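Local coordinates for protein 3-methyladenine DNA glycosylase (Helicobacter pylori, PDB 1PU6) that excises 3-methyladenine from alkylated DNA as a helix-hairpin-helix glycosylase of base excision repair, at residues W23-A28 / A134-C139; S184-Y189 / A196-R201. All coordinates share one frame; numbering follows the deposited sequence.

Contact 1 is core and contact 2 lies further out, with their centres about 15 Å apart. Contact 1 sits about 4 Å from the centre of the chain and contact 2 about 17 Å. Contact 1 sets a loop of tryptophans on helix 131-141. Contact 2 pairs residues 184-189 with helix 195-203. Their segments touch: Trp23 CE3 lies 3.5 Å from Ala200 CB, and Cys139 SG lies 3.7 Å from Ala200 CA, so helix 195-203 borders both. Contact 1 is a small meeting of two indole rings with a helix. Contact 2 is larger: Leu198 and Arg201 of helix 195-203 meet Ala185, Leu186 and Tyr189 of the other segment.

Contact 1 of 2, residues W23-A28 / A134-C139; sequences WWWPNA and ADAILC
Trp23 and Trp25 reach with their six-membered rings to Cys139 and Ala136 of one helix. That helix, 131-141, is the second of the helix-hairpin-helix motif, a DNA-binding element of this glycosylase family. The tryptophans belong to the loop between helices 4-12 and 31-39.

The loop folds tightly. Trp24 is the middle residue of a gamma turn, closed by a weak bond from Trp25 N to Trp23 O. A type II turn follows from Trp25 to Ala28. Trp24 makes no contact with residues 134-139; its NE1 bonds to Glu208 OE1. Its two neighbours both point toward the helix.

Their first torsions differ. In Trp25 the ring carbon CG stands anti to the backbone N (chi1 -163°). The six-membered ring then comes obliquely to the methyl of Ala136, with Trp25 CZ3 4.0 Å and CH2 4.1 Å from Ala136 CB. The small methyl lets the big ring come close to the helix. On its other surroundings Trp25 meets Phe45 edge-to-face and touches the ring of Tyr140. A beta-mercaptoethanol molecule, probably from the crystallisation liquor, is bound about 4 Å from its side chain. Such molecules often mark pockets, and an aromatic pocket here would be consistent with binding of a damaged base.

Helix 131-141 turns its other residues elsewhere. Ile137 packs on helix 31-39. Asp135 forms a salt bridge with Arg120 and is also bonded by Tyr167 and Gln171.

Trp23 has CG anti to its carbonyl carbon (chi1 -76°), which carries its six-membered ring to the Cys139 carbonyl, at a wider, pi-type turn of helix 131-141. Its indole also rests on helix 195-203. The approach is oblique to the ring, with Trp23 CZ3 3.7 Å and CE3 4.1 Å from Cys139 O.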
ATOM      1  N   TRP A  23      -4.798  -4.234   9.726  1.00 16.90           N
ATOM      2  CA  TRP A  23      -4.902  -3.784   8.317  1.00 14.76           C
ATOM      3  C   TRP A  23      -3.764  -4.376   7.443  1.00 16.15           C
ATOM      4  O   TRP A  23      -3.519  -3.879   6.369  1.00 15.76           O
ATOM      5  CB  TRP A  23      -4.878  -2.234   8.207  1.00 15.73           C
ATOM      6  CG  TRP A  23      -6.196  -1.549   8.612  1.00 15.29           C
ATOM      7  CD1 TRP A  23      -6.786  -1.506   9.884  1.00 18.65           C
ATOM      8  CD2 TRP A  23      -7.042  -0.787   7.754  1.00 14.71           C
ATOM      9  NE1 TRP A  23      -7.953  -0.781   9.819  1.00 18.33           N
ATOM     10  CE2 TRP A  23      -8.147  -0.347   8.524  1.00 17.66           C
ATOM     11  CE3 TRP A  23      -6.984  -0.460   6.383  1.00 16.73           C
ATOM     12  CZ2 TRP A  23      -9.190   0.444   7.974  1.00 18.30           C
ATOM     13  CZ3 TRP A  23      -8.031   0.321   5.805  1.00 17.83           C
ATOM     14  CH2 TRP A  23      -9.118   0.757   6.608  1.00 18.31           C
ATOM     15  N   TRP A  24      -3.078  -5.421   7.964  1.00 15.53           N
ATOM     16  CA  TRP A  24      -1.967  -6.162   7.336  1.00 14.97           C
ATOM     17  C   TRP A  24      -0.674  -5.345   7.238  1.00 14.80           C
ATOM     18  O   TRP A  24       0.398  -5.788   7.708  1.00 16.36           O
ATOM     19  CB  TRP A  24      -2.345  -6.758   5.970  1.00 16.36           C
ATOM     20  CG  TRP A  24      -1.177  -7.474   5.306  1.00 17.00           C
ATOM     21  CD1 TRP A  24      -0.591  -8.668   5.702  1.00 16.38           C
ATOM     22  CD2 TRP A  24      -0.457  -7.033   4.168  1.00 14.44           C
ATOM     23  NE1 TRP A  24       0.450  -8.973   4.862  1.00 17.51           N
ATOM     24  CE2 TRP A  24       0.535  -8.001   3.886  1.00 17.64           C
ATOM     25  CE3 TRP A  24      -0.592  -5.939   3.294  1.00 15.59           C
ATOM     26  CZ2 TRP A  24       1.422  -7.887   2.791  1.00 18.03           C
ATOM     27  CZ3 TRP A  24       0.285  -5.830   2.210  1.00 17.78           C
ATOM     28  CH2 TRP A  24       1.263  -6.820   1.957  1.00 18.65           C
ATOM     29  N   TRP A  25      -0.762  -4.165   6.604  1.00 13.77           N
ATOM     30  CA  TRP A  25       0.453  -3.326   6.424  1.00 14.13           C
ATOM     31  C   TRP A  25       0.865  -2.833   7.855  1.00 15.97           C
ATOM     32  O   TRP A  25       0.005  -2.286   8.591  1.00 15.67           O
ATOM     33  CB  TRP A  25       0.054  -2.137   5.515  1.00 14.16           C
ATOM     34  CG  TRP A  25       1.195  -1.428   4.910  1.00 14.03           C
ATOM     35  CD1 TRP A  25       2.144  -0.667   5.540  1.00 15.01           C
ATOM     36  CD2 TRP A  25       1.493  -1.391   3.507  1.00 14.40           C
ATOM     37  NE1 TRP A  25       3.025  -0.164   4.603  1.00 17.71           N
ATOM     38  CE2 TRP A  25       2.653  -0.587   3.347  1.00 16.58           C
ATOM     39  CE3 TRP A  25       0.914  -1.997   2.364  1.00 15.61           C
ATOM     40  CZ2 TRP A  25       3.248  -0.357   2.089  1.00 16.92           C
ATOM     41  CZ3 TRP A  25       1.497  -1.766   1.094  1.00 14.10           C
ATOM     42  CH2 TRP A  25       2.656  -0.951   0.979  1.00 17.47           C
ATOM     43  N   PRO A  26       2.135  -2.980   8.257  1.00 16.45           N
ATOM     44  CA  PRO A  26       2.563  -2.468   9.574  1.00 17.68           C
ATOM     45  C   PRO A  26       2.456  -0.935   9.654  1.00 17.85           C
ATOM     46  O   PRO A  26       2.833  -0.221   8.717  1.00 18.45           O
ATOM     47  CB  PRO A  26       4.036  -2.934   9.733  1.00 18.76           C
ATOM     48  CG  PRO A  26       4.420  -3.467   8.436  1.00 21.93           C
ATOM     49  CD  PRO A  26       3.231  -3.593   7.480  1.00 17.12           C
ATOM     50  N   ASN A  27       1.899  -0.450  10.760  1.00 18.11           N
ATOM     51  CA  ASN A  27       1.648   0.979  10.947  1.00 17.25           C
ATOM     52  C   ASN A  27       0.748   1.614   9.853  1.00 17.62           C
ATOM     53  O   ASN A  27       0.949   2.772   9.420  1.00 16.83           O
ATOM     54  CB  ASN A  27       2.981   1.765  11.137  1.00 18.95           C
ATOM     55  CG  ASN A  27       3.703   1.343  12.425  1.00 23.62           C
ATOM     56  OD1 ASN A  27       4.922   1.000  12.412  1.00 32.93           O
ATOM     57  ND2 ASN A  27       2.953   1.314  13.546  1.00 27.36           N
ATOM     58  N   ALA A  28      -0.282   0.870   9.461  1.00 16.79           N
ATOM     59  CA  ALA A  28      -1.329   1.374   8.571  1.00 16.54           C
ATOM     60  C   ALA A  28      -1.997   2.634   9.155  1.00 17.08           C
ATOM     61  O   ALA A  28      -2.063   2.857  10.397  1.00 18.33           O
ATOM     62  CB  ALA A  28      -2.386   0.274   8.344  1.00 17.09           C
ATOM     63  N   ALA A 134       0.168   4.367  -5.745  1.00 12.68           N
ATOM     64  CA  ALA A 134      -0.962   5.319  -5.486  1.00 12.08           C
ATOM     65  C   ALA A 134      -2.111   4.572  -4.741  1.00 12.47           C
ATOM     66  O   ALA A 134      -2.695   5.081  -3.764  1.00 13.52           O
ATOM     67  CB  ALA A 134      -1.535   5.864  -6.780  1.00 12.09           C
ATOM     68  N   ASP A 135      -2.430   3.386  -5.215  1.00 11.77           N
ATOM     69  CA  ASP A 135      -3.544   2.642  -4.554  1.00 12.57           C
ATOM     70  C   ASP A 135      -3.181   2.184  -3.144  1.00 12.35           C
ATOM     71  O   ASP A 135      -4.059   2.143  -2.238  1.00 12.45           O
ATOM     72  CB  ASP A 135      -3.926   1.478  -5.420  1.00 12.76           C
ATOM     73  CG  ASP A 135      -4.702   1.921  -6.654  1.00 15.74           C
ATOM     74  OD1 ASP A 135      -4.800   1.136  -7.627  1.00 17.15           O
ATOM     75  OD2 ASP A 135      -5.184   3.084  -6.766  1.00 17.65           O
ATOM     76  N   ALA A 136      -1.911   1.828  -2.929  1.00 11.89           N
ATOM     77  CA  ALA A 136      -1.485   1.429  -1.572  1.00 11.69           C
ATOM     78  C   ALA A 136      -1.574   2.618  -0.610  1.00 12.16           C
ATOM     79  O   ALA A 136      -1.960   2.466   0.568  1.00 12.60           O
ATOM     80  CB  ALA A 136      -0.050   0.837  -1.594  1.00 12.90           C
ATOM     81  N   ILE A 137      -1.260   3.828  -1.106  1.00 12.18           N
ATOM     82  CA  ILE A 137      -1.461   5.012  -0.264  1.00 11.76           C
ATOM     83  C   ILE A 137      -2.973   5.180   0.039  1.00 11.69           C
ATOM     84  O   ILE A 137      -3.393   5.403   1.197  1.00 12.03           O
ATOM     85  CB  ILE A 137      -0.890   6.276  -0.986  1.00 11.70           C
ATOM     86  CG1 ILE A 137       0.645   6.188  -1.082  1.00 11.35           C
ATOM     87  CG2 ILE A 137      -1.392   7.603  -0.268  1.00 13.94           C
ATOM     88  CD1 ILE A 137       1.291   7.249  -2.050  1.00 14.22           C
ATOM     89  N   LEU A 138      -3.824   5.104  -1.010  1.00 11.83           N
ATOM     90  CA  LEU A 138      -5.285   5.295  -0.781  1.00 12.68           C
ATOM     91  C   LEU A 138      -5.879   4.278   0.232  1.00 12.90           C
ATOM     92  O   LEU A 138      -6.675   4.654   1.147  1.00 14.25           O
ATOM     93  CB  LEU A 138      -6.084   5.168  -2.079  1.00 11.54           C
ATOM     94  CG  LEU A 138      -5.828   6.333  -3.032  1.00 12.50           C
ATOM     95  CD1 LEU A 138      -6.395   6.057  -4.426  1.00 17.41           C
ATOM     96  CD2 LEU A 138      -6.331   7.695  -2.531  1.00 14.61           C
ATOM     97  N   CYS A 139      -5.508   3.013   0.085  1.00 13.69           N
ATOM     98  CA  CYS A 139      -6.032   1.988   1.003  1.00 13.78           C
ATOM     99  C   CYS A 139      -5.358   2.033   2.364  1.00 14.44           C
ATOM    100  O   CYS A 139      -6.028   2.216   3.394  1.00 14.77           O
ATOM    101  CB  CYS A 139      -5.845   0.560   0.362  1.00 15.06           C
ATOM    102  SG  CYS A 139      -6.477  -0.717   1.425  1.00 16.05           S
TER

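Contact 2 of 2, residues S184-Y189 / A196-R201; sequences SALALY and AQLYAR
The backbones come nearest at Leu186 and Leu198, whose CA atoms are 7.7 Å apart. Residues 184-187 are helical, and the chain continues through Leu188 to Tyr189. Residues 196-201 lie within helix 195-203. Only six residues separate the two segments, so this is local packing. Each segment is held by its own backbone bonds, among them Leu188 N to Ala185 O and Tyr189 N to Leu186 O.

Leu198 is the centre of the apolar contact. Its CG stands anti to the backbone N (chi1 -175°), and this carries CD1 over to the other segment. Leu198 CD1 lies 3.6 Å from Ala185 O and 3.9 Å from Ala185 CB. Leu186 adds its CD2 branch, 4.2 Å from Leu198 CD1. Tyr189 completes the surround with CE2, 3.8 Å from Leu198 CD1. The tyrosine and leucine side chains cross at about a right angle. Val178 of helix 167-179 and Leu8 of helix 4-12 also touch Leu198.

At its other carbon next to the hydroxyl-bearing one, CE1, and from the same side of the ring plane, Tyr189 meets Arg201. Arg201 NE lies 3.9 Å and Arg201 CD 4.2 Å from Tyr189 CE1. The bend at chi3 (72°) leaves NE, with CD, as the part nearest the ring, in an oblique approach. The guanidinium plane is 75° from the ring plane, so the two groups do not stack.

Their polar ends share a partner. Tyr189 OH and Arg201 NE both bond to OQ1 of the carboxylated lysine at position 205, while Arg201 NH1 bonds to Ala22 O. The contact is thus apolar around Leu198 and polar beyond the tyrosine ring. The positive arginine would probably favour the negative charge of the carbamate, and the Arg201 NE group and the Tyr189 hydroxyl both grip OQ1.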
ATOM      1  N   SER A 184     -22.363 -10.736   2.072  1.00 23.28           N
ATOM      2  CA  SER A 184     -21.656 -11.988   2.394  1.00 23.34           C
ATOM      3  C   SER A 184     -20.218 -11.760   2.768  1.00 23.18           C
ATOM      4  O   SER A 184     -19.655 -12.430   3.683  1.00 23.61           O
ATOM      5  CB  SER A 184     -21.748 -12.947   1.204  1.00 24.58           C
ATOM      6  OG  SER A 184     -23.096 -13.332   0.986  1.00 27.44           O
ATOM      7  N   ALA A 185     -19.582 -10.834   2.038  1.00 20.08           N
ATOM      8  CA  ALA A 185     -18.125 -10.560   2.256  1.00 19.99           C
ATOM      9  C   ALA A 185     -17.956  -9.950   3.656  1.00 18.74           C
ATOM     10  O   ALA A 185     -17.101 -10.375   4.435  1.00 19.18           O
ATOM     11  CB  ALA A 185     -17.604  -9.661   1.166  1.00 19.31           C
ATOM     12  N   LEU A 186     -18.829  -9.003   4.002  1.00 18.41           N
ATOM     13  CA  LEU A 186     -18.736  -8.352   5.318  1.00 19.33           C
ATOM     14  C   LEU A 186     -19.068  -9.342   6.464  1.00 19.74           C
ATOM     15  O   LEU A 186     -18.512  -9.268   7.598  1.00 19.93           O
ATOM     16  CB  LEU A 186     -19.674  -7.136   5.381  1.00 18.52           C
ATOM     17  CG  LEU A 186     -19.198  -6.007   4.442  1.00 19.88           C
ATOM     18  CD1 LEU A 186     -20.253  -4.913   4.439  1.00 24.86           C
ATOM     19  CD2 LEU A 186     -17.822  -5.415   4.790  1.00 22.96           C
ATOM     20  N   ALA A 187     -19.921 -10.326   6.151  1.00 19.76           N
ATOM     21  CA  ALA A 187     -20.280 -11.337   7.158  1.00 21.00           C
ATOM     22  C   ALA A 187     -19.126 -12.308   7.484  1.00 21.59           C
ATOM     23  O   ALA A 187     -19.116 -12.941   8.595  1.00 24.06           O
ATOM     24  CB  ALA A 187     -21.553 -12.068   6.692  1.00 21.30           C
ATOM     25  N   LEU A 188     -18.133 -12.415   6.587  1.00 21.36           N
ATOM     26  CA  LEU A 188     -16.901 -13.186   6.885  1.00 22.45           C
ATOM     27  C   LEU A 188     -16.184 -12.663   8.140  1.00 22.71           C
ATOM     28  O   LEU A 188     -15.409 -13.421   8.799  1.00 23.60           O
ATOM     29  CB  LEU A 188     -15.890 -13.135   5.712  1.00 20.70           C
ATOM     30  CG  LEU A 188     -16.282 -13.815   4.387  1.00 22.37           C
ATOM     31  CD1 LEU A 188     -15.188 -13.568   3.385  1.00 22.91           C
ATOM     32  CD2 LEU A 188     -16.463 -15.343   4.627  1.00 24.16           C
ATOM     33  N   TYR A 189     -16.443 -11.390   8.462  1.00 21.24           N
ATOM     34  CA  TYR A 189     -15.848 -10.734   9.613  1.00 21.95           C
ATOM     35  C   TYR A 189     -16.903 -10.364  10.647  1.00 23.41           C
ATOM     36  O   TYR A 189     -16.678  -9.464  11.473  1.00 24.04           O
ATOM     37  CB  TYR A 189     -15.100  -9.471   9.119  1.00 21.31           C
ATOM     38  CG  TYR A 189     -13.994  -9.805   8.133  1.00 19.61           C
ATOM     39  CD1 TYR A 189     -12.688 -10.171   8.567  1.00 19.25           C
ATOM     40  CD2 TYR A 189     -14.253  -9.792   6.752  1.00 18.48           C
ATOM     41  CE1 TYR A 189     -11.657 -10.473   7.613  1.00 18.38           C
ATOM     42  CE2 TYR A 189     -13.270 -10.116   5.822  1.00 18.21           C
ATOM     43  CZ  TYR A 189     -11.968 -10.462   6.249  1.00 19.72           C
ATOM     44  OH  TYR A 189     -11.021 -10.782   5.281  1.00 19.77           O
ATOM     45  N   ALA A 196     -13.212  -0.932   3.246  1.00 15.93           N
ATOM     46  CA  ALA A 196     -11.788  -0.578   3.069  1.00 16.17           C
ATOM     47  C   ALA A 196     -10.817  -1.533   3.819  1.00 14.67           C
ATOM     48  O   ALA A 196      -9.778  -1.961   3.260  1.00 14.41           O
ATOM     49  CB  ALA A 196     -11.537   0.852   3.476  1.00 17.09           C
ATOM     50  N   GLN A 197     -11.120  -1.851   5.072  1.00 14.21           N
ATOM     51  CA  GLN A 197     -10.236  -2.783   5.812  1.00 13.61           C
ATOM     52  C   GLN A 197     -10.282  -4.174   5.186  1.00 14.19           C
ATOM     53  O   GLN A 197      -9.267  -4.900   5.196  1.00 13.60           O
ATOM     54  CB  GLN A 197     -10.652  -2.832   7.277  1.00 13.52           C
ATOM     55  CG  GLN A 197      -9.594  -3.578   8.123  1.00 14.88           C
ATOM     56  CD  GLN A 197      -9.959  -3.651   9.605  1.00 15.80           C
ATOM     57  OE1 GLN A 197     -10.861  -2.938  10.088  1.00 18.67           O
ATOM     58  NE2 GLN A 197      -9.237  -4.483  10.329  1.00 19.15           N
ATOM     59  N   LEU A 198     -11.467  -4.596   4.714  1.00 13.83           N
ATOM     60  CA  LEU A 198     -11.555  -5.860   4.001  1.00 13.50           C
ATOM     61  C   LEU A 198     -10.569  -5.890   2.779  1.00 14.08           C
ATOM     62  O   LEU A 198      -9.824  -6.852   2.599  1.00 13.16           O
ATOM     63  CB  LEU A 198     -13.010  -6.156   3.574  1.00 14.54           C
ATOM     64  CG  LEU A 198     -13.257  -7.511   2.933  1.00 14.99           C
ATOM     65  CD1 LEU A 198     -14.828  -7.897   3.184  1.00 17.67           C
ATOM     66  CD2 LEU A 198     -12.973  -7.486   1.453  1.00 18.23           C
ATOM     67  N   TYR A 199     -10.568  -4.835   1.950  1.00 13.39           N
ATOM     68  CA  TYR A 199      -9.645  -4.822   0.798  1.00 13.43           C
ATOM     69  C   TYR A 199      -8.155  -4.816   1.266  1.00 13.27           C
ATOM     70  O   TYR A 199      -7.298  -5.468   0.640  1.00 13.87           O
ATOM     71  CB  TYR A 199      -9.924  -3.566  -0.049  1.00 13.13           C
ATOM     72  CG  TYR A 199     -11.165  -3.587  -0.903  1.00 14.16           C
ATOM     73  CD1 TYR A 199     -11.809  -2.393  -1.218  1.00 14.98           C
ATOM     74  CD2 TYR A 199     -11.639  -4.750  -1.485  1.00 16.48           C
ATOM     75  CE1 TYR A 199     -12.933  -2.352  -2.036  1.00 17.32           C
ATOM     76  CE2 TYR A 199     -12.795  -4.731  -2.345  1.00 17.86           C
ATOM     77  CZ  TYR A 199     -13.415  -3.510  -2.614  1.00 15.34           C
ATOM     78  OH  TYR A 199     -14.547  -3.439  -3.453  1.00 21.44           O
ATOM     79  N   ALA A 200      -7.871  -4.114   2.372  1.00 13.07           N
ATOM     80  CA  ALA A 200      -6.501  -4.107   2.951  1.00 12.93           C
ATOM     81  C   ALA A 200      -6.046  -5.519   3.256  1.00 13.27           C
ATOM     82  O   ALA A 200      -4.909  -5.935   2.894  1.00 14.04           O
ATOM     83  CB  ALA A 200      -6.479  -3.222   4.227  1.00 14.08           C
ATOM     84  N   ARG A 201      -6.932  -6.278   3.899  1.00 12.64           N
ATOM     85  CA  ARG A 201      -6.587  -7.655   4.298  1.00 12.56           C
ATOM     86  C   ARG A 201      -6.551  -8.590   3.076  1.00 13.22           C
ATOM     87  O   ARG A 201      -5.727  -9.510   3.027  1.00 15.50           O
ATOM     88  CB  ARG A 201      -7.577  -8.142   5.344  1.00 14.47           C
ATOM     89  CG  ARG A 201      -7.429  -7.416   6.726  1.00 13.26           C
ATOM     90  CD  ARG A 201      -8.370  -7.888   7.755  1.00 16.73           C
ATOM     91  NE  ARG A 201      -7.946  -9.265   8.195  1.00 15.63           N
ATOM     92  CZ  ARG A 201      -7.063  -9.507   9.165  1.00 22.17           C
ATOM     93  NH1 ARG A 201      -6.508  -8.549   9.872  1.00 17.73           N
ATOM     94  NH2 ARG A 201      -6.778 -10.799   9.483  1.00 20.20           N
TER